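Local atomic coordinates of probable adhesion protein (Pseudomonas aeruginosa PAO1, PDB entry 6R3Z), a protein that probably serves as the periplasmic solute-binding component of a transport system, capturing ferrous iron and binding other divalent metal ions such as manganese and nickel. Residues E86-V91 against P110-S115; Y17-N22 against I120-T125; R146-R151 against K260-M265; P197-E202 against L248-Y253; K51-L56 against E71-S76. All coordinates share one frame; numbering follows the deposited sequence.

Contact 1 (E86-V91 against P110-S115); sequences EANAKV and PHTFLS. With NI (nickel (II) ion), chain B.
T112 turns its hydroxyl into the position between its own backbone N and carbonyl carbon (chi1 63°), and OG1 thereby faces segment 86-91. N88 holds CG trans to its carbonyl carbon, which sends its amide across the gap. T112 OG1 donates to N88 OD1 at 2.7 Å. The donor sits at 111° to the C=O bond and is tilted 25° from the carbonyl plane. It therefore approaches from the side of the amide oxygen, not from beyond its end. N88 ND2 is hydrogen-bonded to the backbone O of N62, and this second bond fixes the rotation of the amide. The methyl branch of T112 serves the apolar half of the contact. Its CG2 lies 4.1 Å from V91 CG1, a looser touch beside the short polar bond. Two overlapping type I turns, E86 to A89 and N88 to V91, shape the first segment and share N88 and A89. A third type I turn, H111 to L114, has T112 as its second residue. N62 also hydrogen-bonds to P110 O through its side-chain amide, so this one residue reaches both segments. H111 ND1 is hydrogen-bonded to N109 OD1, which probably helps to orient the imidazole. H111 NE2 binds the nickel ion at 2.2 Å. This buried contact ties the stretch carrying H111, a ligand of the six-histidine nickel site, to the turns after strand 84-86.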
# COMPACT_ATOMS: atom_id res chain seq x y z
N GLU A 86 -3.16 6.27 -14.50
CA GLU A 86 -2.81 4.89 -14.11
C GLU A 86 -1.42 4.98 -13.44
O GLU A 86 -0.38 5.01 -14.13
CB GLU A 86 -2.83 3.94 -15.33
CG GLU A 86 -4.22 3.72 -15.91
CD GLU A 86 -5.22 2.92 -15.09
OE1 GLU A 86 -4.83 2.30 -14.08
OE2 GLU A 86 -6.42 2.90 -15.48
N ALA A 87 -1.40 5.12 -12.10
CA ALA A 87 -0.15 5.33 -11.35
C ALA A 87 0.92 4.26 -11.56
O ALA A 87 2.12 4.54 -11.45
CB ALA A 87 -0.45 5.45 -9.86
N ASN A 88 0.48 3.02 -11.81
CA ASN A 88 1.37 1.86 -11.93
C ASN A 88 1.83 1.56 -13.35
O ASN A 88 2.46 0.51 -13.57
CB ASN A 88 0.68 0.64 -11.30
CG ASN A 88 0.73 0.70 -9.79
OD1 ASN A 88 1.81 0.60 -9.19
ND2 ASN A 88 -0.41 0.92 -9.16
N ALA A 89 1.56 2.47 -14.31
CA ALA A 89 1.91 2.27 -15.73
C ALA A 89 3.35 1.80 -15.98
O ALA A 89 3.57 1.00 -16.90
CB ALA A 89 1.62 3.52 -16.54
N LYS A 90 4.33 2.26 -15.16
CA LYS A 90 5.75 1.90 -15.33
C LYS A 90 6.34 0.95 -14.26
O LYS A 90 7.55 0.70 -14.26
CB LYS A 90 6.60 3.20 -15.43
CG LYS A 90 6.07 4.28 -16.37
CD LYS A 90 6.21 3.94 -17.85
CE LYS A 90 5.78 5.08 -18.74
NZ LYS A 90 6.81 6.15 -18.82
N VAL A 91 5.49 0.42 -13.36
CA VAL A 91 5.90 -0.44 -12.24
C VAL A 91 5.99 -1.96 -12.57
O VAL A 91 4.98 -2.54 -12.98
CB VAL A 91 4.98 -0.21 -11.00
CG1 VAL A 91 5.32 -1.17 -9.86
CG2 VAL A 91 5.04 1.24 -10.52
N PRO A 110 -1.67 -6.39 -6.03
CA PRO A 110 -1.92 -4.95 -6.26
C PRO A 110 -1.29 -3.98 -5.25
O PRO A 110 -1.49 -2.77 -5.40
CB PRO A 110 -3.45 -4.87 -6.23
CG PRO A 110 -3.85 -5.93 -5.23
CD PRO A 110 -2.83 -7.04 -5.36
N HIS A 111 -0.60 -4.49 -4.21
CA HIS A 111 -0.02 -3.66 -3.13
C HIS A 111 1.33 -3.02 -3.47
O HIS A 111 2.25 -3.01 -2.65
CB HIS A 111 0.08 -4.48 -1.83
CG HIS A 111 -1.23 -5.02 -1.36
ND1 HIS A 111 -1.68 -6.26 -1.79
CD2 HIS A 111 -2.13 -4.49 -0.49
CE1 HIS A 111 -2.84 -6.44 -1.18
NE2 HIS A 111 -3.16 -5.39 -0.40
N THR A 112 1.44 -2.47 -4.71
CA THR A 112 2.68 -1.83 -5.20
C THR A 112 3.08 -0.63 -4.33
O THR A 112 4.28 -0.33 -4.20
CB THR A 112 2.50 -1.40 -6.66
OG1 THR A 112 1.46 -0.41 -6.71
CG2 THR A 112 2.19 -2.58 -7.61
N PHE A 113 2.06 0.04 -3.71
CA PHE A 113 2.31 1.20 -2.83
C PHE A 113 3.09 0.82 -1.56
O PHE A 113 3.64 1.71 -0.91
CB PHE A 113 1.01 1.94 -2.47
CG PHE A 113 -0.12 1.02 -2.07
CD1 PHE A 113 -0.30 0.66 -0.73
CD2 PHE A 113 -1.00 0.52 -3.02
CE1 PHE A 113 -1.36 -0.17 -0.35
CE2 PHE A 113 -2.06 -0.34 -2.64
CZ PHE A 113 -2.21 -0.69 -1.31
N LEU A 114 3.17 -0.47 -1.21
CA LEU A 114 3.95 -0.87 -0.03
C LEU A 114 5.36 -1.31 -0.44
O LEU A 114 5.80 -2.39 -0.10
CB LEU A 114 3.21 -1.89 0.85
CG LEU A 114 1.85 -1.42 1.40
CD1 LEU A 114 1.06 -2.58 1.98
CD2 LEU A 114 1.99 -0.30 2.40
N SER A 115 6.02 -0.48 -1.23
CA SER A 115 7.38 -0.68 -1.72
C SER A 115 7.94 0.71 -1.92
O SER A 115 7.25 1.56 -2.50
CB SER A 115 7.37 -1.38 -3.07
OG SER A 115 8.59 -1.19 -3.78
NI NI B . -5.10 -5.04 0.58

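Contact 2 (Y17-N22 against I120-T125); sequences YSYVSN and ITQVNT
Y19 and V123 form the tight part of this contact, where the two helices come close. Y19 CA and V123 CA are 5.9 Å apart. V123 CG2 presses on the root of the tyrosine side chain, 3.6 Å from Y19 CG and 3.8 Å from Y19 CB. The methyl comes at the ring obliquely. Y19 keeps CG trans to its carbonyl carbon (chi1 -59°), and its ring runs on past V123 to Q122. There the fit is looser. Q122 CB is 4.1 Å from Y19 CE2, and the ring and amide planes stand 76° apart. The polar ends have partners elsewhere: Y19 OH hydrogen-bonds to S119 OG, and Q122 OE1 to Y16 OH. The partly exposed side is that of N22. Its CB points at the other helix, but its amide leads away. N22 ND2 turns back to S18 O at 3.0 Å, and OD1 is hydrogen-bonded to R151 NH2. The Y19 ring also meets the rings of Y16 and Y261 edge-to-face. A145 and Y148 of helix 138-160 pack on V123. On the far side of helix 14-24, V20 lies on I9 and I11 of strand 8-11 and on V30 of strand 29-32, so this helix is layered between the parallel sheet and helix 116-133.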
# COMPACT_ATOMS: atom_id res chain seq x y z
N TYR A 17 -3.03 9.64 -1.54
CA TYR A 17 -3.23 10.99 -0.99
C TYR A 17 -1.83 11.57 -0.65
O TYR A 17 -1.51 12.71 -1.02
CB TYR A 17 -4.10 10.97 0.29
CG TYR A 17 -4.37 12.37 0.79
CD1 TYR A 17 -3.46 13.03 1.62
CD2 TYR A 17 -5.50 13.08 0.36
CE1 TYR A 17 -3.69 14.34 2.04
CE2 TYR A 17 -5.73 14.39 0.78
CZ TYR A 17 -4.81 15.02 1.61
OH TYR A 17 -5.02 16.30 2.05
N SER A 18 -0.98 10.76 0.01
CA SER A 18 0.39 11.18 0.37
C SER A 18 1.23 11.52 -0.87
O SER A 18 1.87 12.58 -0.90
CB SER A 18 1.07 10.14 1.24
OG SER A 18 0.53 10.11 2.55
N TYR A 19 1.18 10.66 -1.91
CA TYR A 19 1.94 10.90 -3.13
C TYR A 19 1.50 12.23 -3.76
O TYR A 19 2.33 13.09 -3.99
CB TYR A 19 1.74 9.81 -4.19
CG TYR A 19 2.10 8.38 -3.85
CD1 TYR A 19 2.89 8.06 -2.74
CD2 TYR A 19 1.64 7.33 -4.65
CE1 TYR A 19 3.21 6.73 -2.44
CE2 TYR A 19 1.92 6.00 -4.33
CZ TYR A 19 2.73 5.71 -3.25
OH TYR A 19 2.96 4.37 -2.99
N VAL A 20 0.18 12.37 -4.06
CA VAL A 20 -0.32 13.55 -4.78
C VAL A 20 -0.08 14.85 -3.98
O VAL A 20 0.42 15.82 -4.56
CB VAL A 20 -1.80 13.34 -5.23
CG1 VAL A 20 -2.36 14.61 -5.88
CG2 VAL A 20 -1.89 12.15 -6.21
N SER A 21 -0.37 14.86 -2.66
CA SER A 21 -0.14 16.05 -1.81
C SER A 21 1.33 16.50 -1.87
O SER A 21 1.61 17.69 -2.00
CB SER A 21 -0.53 15.76 -0.36
OG SER A 21 -1.92 15.48 -0.29
N ASN A 22 2.28 15.55 -1.80
CA ASN A 22 3.71 15.88 -1.86
C ASN A 22 4.12 16.39 -3.25
O ASN A 22 4.97 17.28 -3.33
CB ASN A 22 4.57 14.74 -1.38
CG ASN A 22 4.68 14.78 0.12
OD1 ASN A 22 5.50 15.54 0.66
ND2 ASN A 22 3.87 13.98 0.83
N ILE A 120 8.32 5.34 -5.60
CA ILE A 120 9.08 6.35 -6.33
C ILE A 120 8.61 6.36 -7.81
O ILE A 120 8.36 7.44 -8.36
CB ILE A 120 10.60 6.12 -6.16
CG1 ILE A 120 11.03 6.43 -4.68
CG2 ILE A 120 11.41 6.96 -7.18
CD1 ILE A 120 12.42 5.94 -4.25
N THR A 121 8.49 5.17 -8.42
CA THR A 121 8.05 5.02 -9.82
C THR A 121 6.63 5.61 -10.00
O THR A 121 6.40 6.36 -10.94
CB THR A 121 8.21 3.56 -10.32
OG1 THR A 121 9.59 3.15 -10.22
CG2 THR A 121 7.72 3.39 -11.76
N GLN A 122 5.72 5.30 -9.08
CA GLN A 122 4.34 5.82 -9.12
C GLN A 122 4.32 7.34 -8.97
O GLN A 122 3.64 8.02 -9.72
CB GLN A 122 3.46 5.14 -8.06
CG GLN A 122 3.26 3.66 -8.36
CD GLN A 122 2.44 2.99 -7.31
OE1 GLN A 122 1.22 3.06 -7.35
NE2 GLN A 122 3.09 2.33 -6.37
N VAL A 123 5.12 7.86 -8.01
CA VAL A 123 5.22 9.31 -7.75
C VAL A 123 5.69 10.02 -9.04
O VAL A 123 5.06 11.02 -9.44
CB VAL A 123 6.11 9.60 -6.52
CG1 VAL A 123 6.61 11.05 -6.50
CG2 VAL A 123 5.35 9.28 -5.23
N ASN A 124 6.73 9.48 -9.70
CA ASN A 124 7.26 10.08 -10.93
C ASN A 124 6.25 10.04 -12.07
O ASN A 124 6.10 11.04 -12.78
CB ASN A 124 8.61 9.45 -11.31
CG ASN A 124 9.71 9.81 -10.33
OD1 ASN A 124 9.72 10.89 -9.73
ND2 ASN A 124 10.69 8.94 -10.20
N THR A 125 5.49 8.94 -12.19
CA THR A 125 4.45 8.80 -13.22
C THR A 125 3.32 9.80 -12.98
O THR A 125 2.90 10.50 -13.92
CB THR A 125 3.96 7.35 -13.28
OG1 THR A 125 5.04 6.54 -13.76
CG2 THR A 125 2.76 7.17 -14.21

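Contact 3 (R146-R151 against K260-M265); sequences RAYAKR and KYEEEM
E262 OE2 is held by R151 NH2 at 2.9 Å and by a water oxygen at 2.7 Å. The second carboxylate oxygen is held too: R151 NE donates to E262 OE1 at 2.9 Å, with an almost straight N-H...O angle of 175°. R151 thus grips the carboxylate side-on, one nitrogen to each oxygen. Both oxygens use their syn lone pairs. The guanidinium and carboxylate planes are only 8° apart, as expected of a two-bonded salt bridge. The water continues this polar group toward the interior. It accepts from Y148 OH at 2.7 Å and from the backbone N of E262 at 3.1 Å, and it donates to E262 OE2. Y148 also brings its ring edge to the same oxygen, with CE1 at 3.5 Å. Deeper in, Y148 OH lies 3.6 Å from Y261 CD2, and the two tyrosine side chains cross at about a right angle. Y261 OH points elsewhere and is hydrogen-bonded to F113 O and S119 OG. The two helix segments run nearly parallel, 14° apart. Their axes come no closer than 11.9 Å, and side chains and the water bridge the interval. Helix 14-24 also reaches this region, with S18 OG hydrogen-bonded to Y261 N. A149 packs on I120 of helix 116-133, and E262 on L155 of helix 138-160.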
# COMPACT_ATOMS: atom_id res chain seq x y z
N ARG A 146 10.78 14.83 -7.27
CA ARG A 146 12.19 14.48 -7.03
C ARG A 146 12.58 14.64 -5.55
O ARG A 146 13.25 13.76 -5.02
CB ARG A 146 13.14 15.23 -7.98
CG ARG A 146 12.92 14.94 -9.47
CD ARG A 146 12.99 13.46 -9.86
NE ARG A 146 12.77 13.24 -11.30
CZ ARG A 146 11.58 13.14 -11.88
NH1 ARG A 146 11.49 12.94 -13.19
NH2 ARG A 146 10.47 13.26 -11.16
N ALA A 147 12.11 15.72 -4.87
CA ALA A 147 12.37 15.94 -3.43
C ALA A 147 11.70 14.83 -2.60
O ALA A 147 12.31 14.30 -1.66
CB ALA A 147 11.86 17.30 -2.99
N TYR A 148 10.49 14.44 -2.99
CA TYR A 148 9.75 13.42 -2.26
C TYR A 148 10.45 12.06 -2.37
O TYR A 148 10.64 11.40 -1.34
CB TYR A 148 8.28 13.34 -2.72
CG TYR A 148 7.42 12.44 -1.86
CD1 TYR A 148 7.35 12.61 -0.47
CD2 TYR A 148 6.60 11.47 -2.43
CE1 TYR A 148 6.49 11.84 0.32
CE2 TYR A 148 5.78 10.66 -1.65
CZ TYR A 148 5.71 10.86 -0.28
OH TYR A 148 4.89 10.06 0.47
N ALA A 149 10.89 11.69 -3.59
CA ALA A 149 11.64 10.46 -3.88
C ALA A 149 12.95 10.43 -3.06
O ALA A 149 13.33 9.37 -2.56
CB ALA A 149 11.95 10.37 -5.37
N LYS A 150 13.60 11.61 -2.86
CA LYS A 150 14.83 11.69 -2.06
C LYS A 150 14.52 11.31 -0.59
O LYS A 150 15.27 10.54 0.03
CB LYS A 150 15.44 13.10 -2.17
CG LYS A 150 16.84 13.19 -1.60
CD LYS A 150 17.44 14.59 -1.76
CE LYS A 150 18.76 14.67 -1.03
NZ LYS A 150 19.24 16.07 -0.91
N ARG A 151 13.39 11.81 -0.05
CA ARG A 151 12.94 11.51 1.32
C ARG A 151 12.65 10.02 1.47
O ARG A 151 13.03 9.43 2.47
CB ARG A 151 11.73 12.37 1.75
CG ARG A 151 12.10 13.85 2.01
CD ARG A 151 11.29 14.49 3.14
NE ARG A 151 9.84 14.26 3.07
CZ ARG A 151 8.99 14.91 2.28
NH1 ARG A 151 9.43 15.83 1.43
NH2 ARG A 151 7.68 14.64 2.34
N LYS A 260 1.41 10.72 6.13
CA LYS A 260 1.02 9.37 6.53
C LYS A 260 1.91 8.28 5.91
O LYS A 260 2.39 7.39 6.63
CB LYS A 260 -0.45 9.07 6.20
CG LYS A 260 -0.92 7.78 6.87
CD LYS A 260 -2.34 7.43 6.43
CE LYS A 260 -2.90 6.20 7.12
NZ LYS A 260 -2.95 6.36 8.60
N TYR A 261 2.08 8.33 4.58
CA TYR A 261 2.86 7.31 3.88
C TYR A 261 4.26 7.18 4.45
O TYR A 261 4.66 6.07 4.80
CB TYR A 261 2.90 7.53 2.36
CG TYR A 261 3.62 6.40 1.66
CD1 TYR A 261 3.01 5.16 1.51
CD2 TYR A 261 4.95 6.52 1.28
CE1 TYR A 261 3.69 4.08 0.94
CE2 TYR A 261 5.64 5.46 0.70
CZ TYR A 261 5.00 4.23 0.54
OH TYR A 261 5.70 3.14 0.06
N GLU A 262 5.02 8.28 4.52
CA GLU A 262 6.40 8.17 5.00
C GLU A 262 6.49 7.75 6.49
O GLU A 262 7.35 6.93 6.83
CB GLU A 262 7.22 9.42 4.68
CG GLU A 262 6.86 10.69 5.40
CD GLU A 262 7.43 11.83 4.57
OE1 GLU A 262 8.64 12.13 4.68
OE2 GLU A 262 6.66 12.37 3.75
N GLU A 263 5.58 8.23 7.34
CA GLU A 263 5.54 7.89 8.77
C GLU A 263 5.32 6.37 8.97
O GLU A 263 6.12 5.72 9.66
CB GLU A 263 4.44 8.69 9.52
CG GLU A 263 4.79 10.17 9.68
CD GLU A 263 3.64 11.07 10.09
OE1 GLU A 263 2.78 10.62 10.88
OE2 GLU A 263 3.61 12.24 9.63
N GLU A 264 4.30 5.82 8.31
CA GLU A 264 3.94 4.40 8.44
C GLU A 264 4.90 3.47 7.70
O GLU A 264 5.15 2.37 8.20
CB GLU A 264 2.49 4.17 8.06
CG GLU A 264 1.61 5.06 8.94
CD GLU A 264 0.13 4.77 9.00
OE1 GLU A 264 -0.32 3.82 8.33
OE2 GLU A 264 -0.57 5.53 9.71
N MET A 265 5.48 3.92 6.55
CA MET A 265 6.48 3.07 5.88
C MET A 265 7.74 2.97 6.73
O MET A 265 8.34 1.90 6.78
CB MET A 265 6.83 3.57 4.49
CG MET A 265 5.87 3.12 3.45
SD MET A 265 5.64 1.30 3.24
CE MET A 265 7.20 0.81 2.54
O HOH W 1 4.48 10.90 3.05

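Contact 4 (P197-E202 against L248-Y253); sequences PAHGIE and LSHISY. With NI (nickel (II) ion), chain B; EDO (1,2-ethanediol), chain D.
H199 and H250 meet through the nickel ion of a six-histidine metal site. NE2 of H199 is 2.1 Å from the nickel and NE2 of H250 is 2.2 Å from it. The two nitrogens are 4.4 Å apart and lie on opposite sides of the metal, so each ring directs its edge at the other across the ion. H41, H66, H111 and H177 complete the first shell. The same histidines have been seen to bind ferrous iron and manganese. In both H199 and H250, CG is trans to the backbone N, which extends each imidazole so that NE2 reaches the nickel. Backbone turns position the ligands. H199 sits in a type II turn from A198 to I201, closed by I201 N to A198 O at 2.9 Å; G200 takes the positive phi this turn needs. These loops follow strands 193-194 and 244-248, the outermost strands of one sheet. H250 is spanned by an ST turn, in which I251 N donates to S249 OG at 2.9 Å; S249 OG is also hydrogen-bonded to E264 OE1 of helix 260-277.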
# COMPACT_ATOMS: atom_id res chain seq x y z
N PRO A 197 -6.94 -16.69 2.16
CA PRO A 197 -6.89 -17.46 0.89
C PRO A 197 -6.95 -16.61 -0.38
O PRO A 197 -6.52 -17.07 -1.45
CB PRO A 197 -8.08 -18.42 1.00
CG PRO A 197 -9.02 -17.76 1.99
CD PRO A 197 -8.13 -17.03 2.97
N ALA A 198 -7.48 -15.38 -0.27
CA ALA A 198 -7.56 -14.40 -1.36
C ALA A 198 -7.59 -13.02 -0.72
O ALA A 198 -7.87 -12.89 0.48
CB ALA A 198 -8.82 -14.61 -2.20
N HIS A 199 -7.28 -11.99 -1.52
CA HIS A 199 -7.21 -10.60 -1.06
C HIS A 199 -8.41 -10.17 -0.20
O HIS A 199 -9.54 -10.06 -0.72
CB HIS A 199 -7.01 -9.62 -2.24
CG HIS A 199 -6.71 -8.22 -1.81
ND1 HIS A 199 -7.12 -7.13 -2.55
CD2 HIS A 199 -6.03 -7.77 -0.72
CE1 HIS A 199 -6.69 -6.06 -1.90
NE2 HIS A 199 -6.05 -6.40 -0.79
N GLY A 200 -8.16 -9.98 1.10
CA GLY A 200 -9.13 -9.51 2.08
C GLY A 200 -10.21 -10.49 2.47
O GLY A 200 -11.21 -10.09 3.08
N ILE A 201 -10.02 -11.78 2.13
CA ILE A 201 -10.97 -12.86 2.44
C ILE A 201 -10.48 -13.64 3.66
O ILE A 201 -9.34 -14.13 3.68
CB ILE A 201 -11.23 -13.77 1.20
CG1 ILE A 201 -11.75 -12.94 -0.03
CG2 ILE A 201 -12.19 -14.93 1.52
CD1 ILE A 201 -12.94 -11.96 0.25
N GLU A 202 -11.34 -13.73 4.69
CA GLU A 202 -11.03 -14.43 5.93
C GLU A 202 -10.97 -15.95 5.64
O GLU A 202 -11.85 -16.46 4.93
CB GLU A 202 -12.12 -14.12 6.98
CG GLU A 202 -11.91 -14.68 8.38
CD GLU A 202 -12.85 -14.14 9.44
OE1 GLU A 202 -13.28 -12.96 9.32
OE2 GLU A 202 -13.15 -14.88 10.41
N LEU A 248 2.21 -5.04 10.90
CA LEU A 248 2.50 -4.06 9.87
C LEU A 248 1.26 -3.27 9.48
O LEU A 248 0.12 -3.73 9.69
CB LEU A 248 3.10 -4.74 8.62
CG LEU A 248 4.42 -5.52 8.80
CD1 LEU A 248 4.78 -6.23 7.51
CD2 LEU A 248 5.60 -4.60 9.25
N SER A 249 1.49 -2.10 8.89
CA SER A 249 0.45 -1.21 8.44
C SER A 249 0.25 -1.31 6.93
O SER A 249 1.20 -1.17 6.16
CB SER A 249 0.75 0.23 8.83
OG SER A 249 -0.26 1.10 8.33
N HIS A 250 -1.01 -1.46 6.51
CA HIS A 250 -1.42 -1.45 5.09
C HIS A 250 -1.55 0.07 4.67
O HIS A 250 -1.86 0.36 3.51
CB HIS A 250 -2.81 -2.11 5.00
CG HIS A 250 -3.28 -2.51 3.63
ND1 HIS A 250 -3.62 -1.56 2.66
CD2 HIS A 250 -3.65 -3.74 3.17
CE1 HIS A 250 -4.12 -2.25 1.64
NE2 HIS A 250 -4.14 -3.55 1.89
N ILE A 251 -1.36 1.01 5.63
CA ILE A 251 -1.48 2.48 5.42
C ILE A 251 -2.91 2.75 4.87
O ILE A 251 -3.11 3.27 3.76
CB ILE A 251 -0.32 3.06 4.56
CG1 ILE A 251 1.06 2.45 5.01
CG2 ILE A 251 -0.34 4.63 4.62
CD1 ILE A 251 2.32 2.86 4.21
N SER A 252 -3.93 2.27 5.63
CA SER A 252 -5.32 2.34 5.19
C SER A 252 -6.27 2.79 6.29
O SER A 252 -7.47 2.82 6.04
CB SER A 252 -5.75 0.96 4.71
OG SER A 252 -5.86 0.08 5.81
N TYR A 253 -5.76 3.13 7.49
CA TYR A 253 -6.61 3.50 8.63
C TYR A 253 -6.53 4.97 9.02
O TYR A 253 -5.44 5.49 9.14
CB TYR A 253 -6.20 2.64 9.84
CG TYR A 253 -7.15 2.74 11.01
CD1 TYR A 253 -8.30 1.96 11.07
CD2 TYR A 253 -6.92 3.64 12.05
CE1 TYR A 253 -9.19 2.06 12.14
CE2 TYR A 253 -7.81 3.76 13.12
CZ TYR A 253 -8.95 2.97 13.16
OH TYR A 253 -9.82 3.05 14.21
NI NI B . -5.10 -5.04 0.58
C1 EDO D . -11.14 -17.61 11.09
O1 EDO D . -12.03 -16.95 11.99
C2 EDO D . -11.49 -19.10 11.07
O2 EDO D . -12.76 -19.23 10.45

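Contact 5 (K51-L56 against E71-S76); sequences KRIGTL and ERMIAS
I53 points its side chain end-on at helix 68-76, and M73 lies across it at about a right angle. The terminal methyl of I53 does the touching. Its CD1 is 3.6 Å from M73 CB. The methionine is bent at its last torsion (chi3 70°), which swings CE round to 4.1 Å from the same I53 CD1. The I53 methyl therefore meets both the root and the tip of M73. I74 also meets this methyl, its CG1 4.1 Å from I53 CD1. The backbone is close as well, I74 N being 3.9 Å from that methyl. I53 opens a type I turn that ends at L56. R52 O accepts from both T55 N and T55 OG1, the latter at 2.9 Å and in the carbonyl plane. The chain then enters strand 58-61 of the parallel sheet, and I74 packs on V59 of that strand. L56 O is hydrogen-bonded to K79 NZ beyond helix 68-76. This buried contact far from the metal site joins two helices that flank a strand in sequence. With no hydrogen bond across it, the contact depends on close apolar packing and the exclusion of water rather than on directional bonds.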
# COMPACT_ATOMS: atom_id res chain seq x y z
N LYS A 51 -21.25 11.45 -6.38
CA LYS A 51 -21.58 12.85 -6.68
C LYS A 51 -20.31 13.71 -6.74
O LYS A 51 -20.20 14.55 -7.63
CB LYS A 51 -22.57 13.42 -5.63
CG LYS A 51 -23.08 14.83 -5.93
CD LYS A 51 -23.96 14.93 -7.18
CE LYS A 51 -24.38 16.34 -7.49
NZ LYS A 51 -25.29 16.90 -6.46
N ARG A 52 -19.36 13.47 -5.81
CA ARG A 52 -18.09 14.21 -5.68
C ARG A 52 -17.21 14.20 -6.92
O ARG A 52 -16.50 15.18 -7.19
CB ARG A 52 -17.30 13.69 -4.48
CG ARG A 52 -17.67 14.39 -3.19
CD ARG A 52 -16.49 14.44 -2.24
NE ARG A 52 -16.25 13.15 -1.59
CZ ARG A 52 -16.88 12.73 -0.49
NH1 ARG A 52 -17.79 13.50 0.10
NH2 ARG A 52 -16.58 11.55 0.03
N ILE A 53 -17.25 13.09 -7.69
CA ILE A 53 -16.46 12.91 -8.91
C ILE A 53 -16.79 14.01 -9.95
O ILE A 53 -15.88 14.50 -10.62
CB ILE A 53 -16.58 11.46 -9.46
CG1 ILE A 53 -15.91 10.48 -8.46
CG2 ILE A 53 -15.98 11.31 -10.87
CD1 ILE A 53 -16.21 9.02 -8.65
N GLY A 54 -18.05 14.44 -10.00
CA GLY A 54 -18.50 15.52 -10.89
C GLY A 54 -17.80 16.85 -10.70
O GLY A 54 -17.83 17.68 -11.61
N THR A 55 -17.12 17.07 -9.54
CA THR A 55 -16.39 18.31 -9.25
C THR A 55 -14.86 18.19 -9.51
O THR A 55 -14.12 19.16 -9.31
CB THR A 55 -16.69 18.79 -7.80
OG1 THR A 55 -15.97 17.98 -6.86
CG2 THR A 55 -18.20 18.79 -7.45
N LEU A 56 -14.41 17.01 -9.97
CA LEU A 56 -12.99 16.73 -10.21
C LEU A 56 -12.54 16.92 -11.64
O LEU A 56 -13.37 16.90 -12.55
CB LEU A 56 -12.62 15.30 -9.73
CG LEU A 56 -13.06 14.87 -8.33
CD1 LEU A 56 -12.68 13.44 -8.06
CD2 LEU A 56 -12.46 15.77 -7.28
N GLU A 71 -13.27 2.75 -10.37
CA GLU A 71 -13.70 2.65 -11.78
C GLU A 71 -15.22 2.57 -11.88
O GLU A 71 -15.81 3.16 -12.78
CB GLU A 71 -13.08 1.43 -12.47
CG GLU A 71 -11.59 1.54 -12.73
CD GLU A 71 -11.02 0.25 -13.30
OE1 GLU A 71 -11.47 -0.18 -14.39
OE2 GLU A 71 -10.14 -0.35 -12.65
N ARG A 72 -15.86 1.82 -10.94
CA ARG A 72 -17.32 1.67 -10.92
C ARG A 72 -17.97 3.02 -10.55
O ARG A 72 -18.94 3.43 -11.18
CB ARG A 72 -17.75 0.55 -9.94
CG ARG A 72 -17.37 -0.85 -10.41
CD ARG A 72 -17.96 -1.94 -9.51
NE ARG A 72 -17.14 -2.19 -8.32
CZ ARG A 72 -16.14 -3.07 -8.25
NH1 ARG A 72 -15.47 -3.23 -7.12
NH2 ARG A 72 -15.80 -3.78 -9.32
N MET A 73 -17.38 3.73 -9.56
CA MET A 73 -17.86 5.05 -9.13
C MET A 73 -17.79 6.04 -10.30
O MET A 73 -18.76 6.78 -10.50
CB MET A 73 -17.03 5.58 -7.95
CG MET A 73 -17.25 4.84 -6.64
SD MET A 73 -16.02 5.37 -5.42
CE MET A 73 -16.55 7.06 -5.07
N ILE A 74 -16.66 6.05 -11.06
CA ILE A 74 -16.48 6.94 -12.22
C ILE A 74 -17.55 6.64 -13.30
O ILE A 74 -18.15 7.58 -13.86
CB ILE A 74 -15.03 6.84 -12.77
CG1 ILE A 74 -14.04 7.48 -11.76
CG2 ILE A 74 -14.90 7.49 -14.18
CD1 ILE A 74 -12.55 7.11 -11.96
N ALA A 75 -17.79 5.34 -13.57
CA ALA A 75 -18.77 4.89 -14.57
C ALA A 75 -20.20 5.35 -14.24
O ALA A 75 -20.98 5.64 -15.15
CB ALA A 75 -18.71 3.37 -14.69
N SER A 76 -20.51 5.45 -12.93
CA SER A 76 -21.82 5.85 -12.37
C SER A 76 -21.97 7.37 -12.15
O SER A 76 -23.06 7.83 -11.82
CB SER A 76 -22.07 5.12 -11.05
OG SER A 76 -22.07 3.71 -11.21

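In the fold
From the N terminus, contact 2 opens first, at helix 14-24, and closes a long loop at helix 116-133. Contacts 5 and 1 are nested inside it, one after the other. Contact 5 closes the short loop from helix 47-53 to helix 68-76, and contact 1 the loop after strand 84-86. Contact 3 then opens on helix 138-160 and closes on helix 260-277, with contact 4 nested within. No loops cross. Contacts 2 and 3 touch through helices 14-24, 138-160 and 260-277, and contact 3 also touches contact 1. The nickel ion joins contact 1 to contact 4, and so links loops following one four-stranded parallel sheet to those following the other. Contact 5 touches none of the rest.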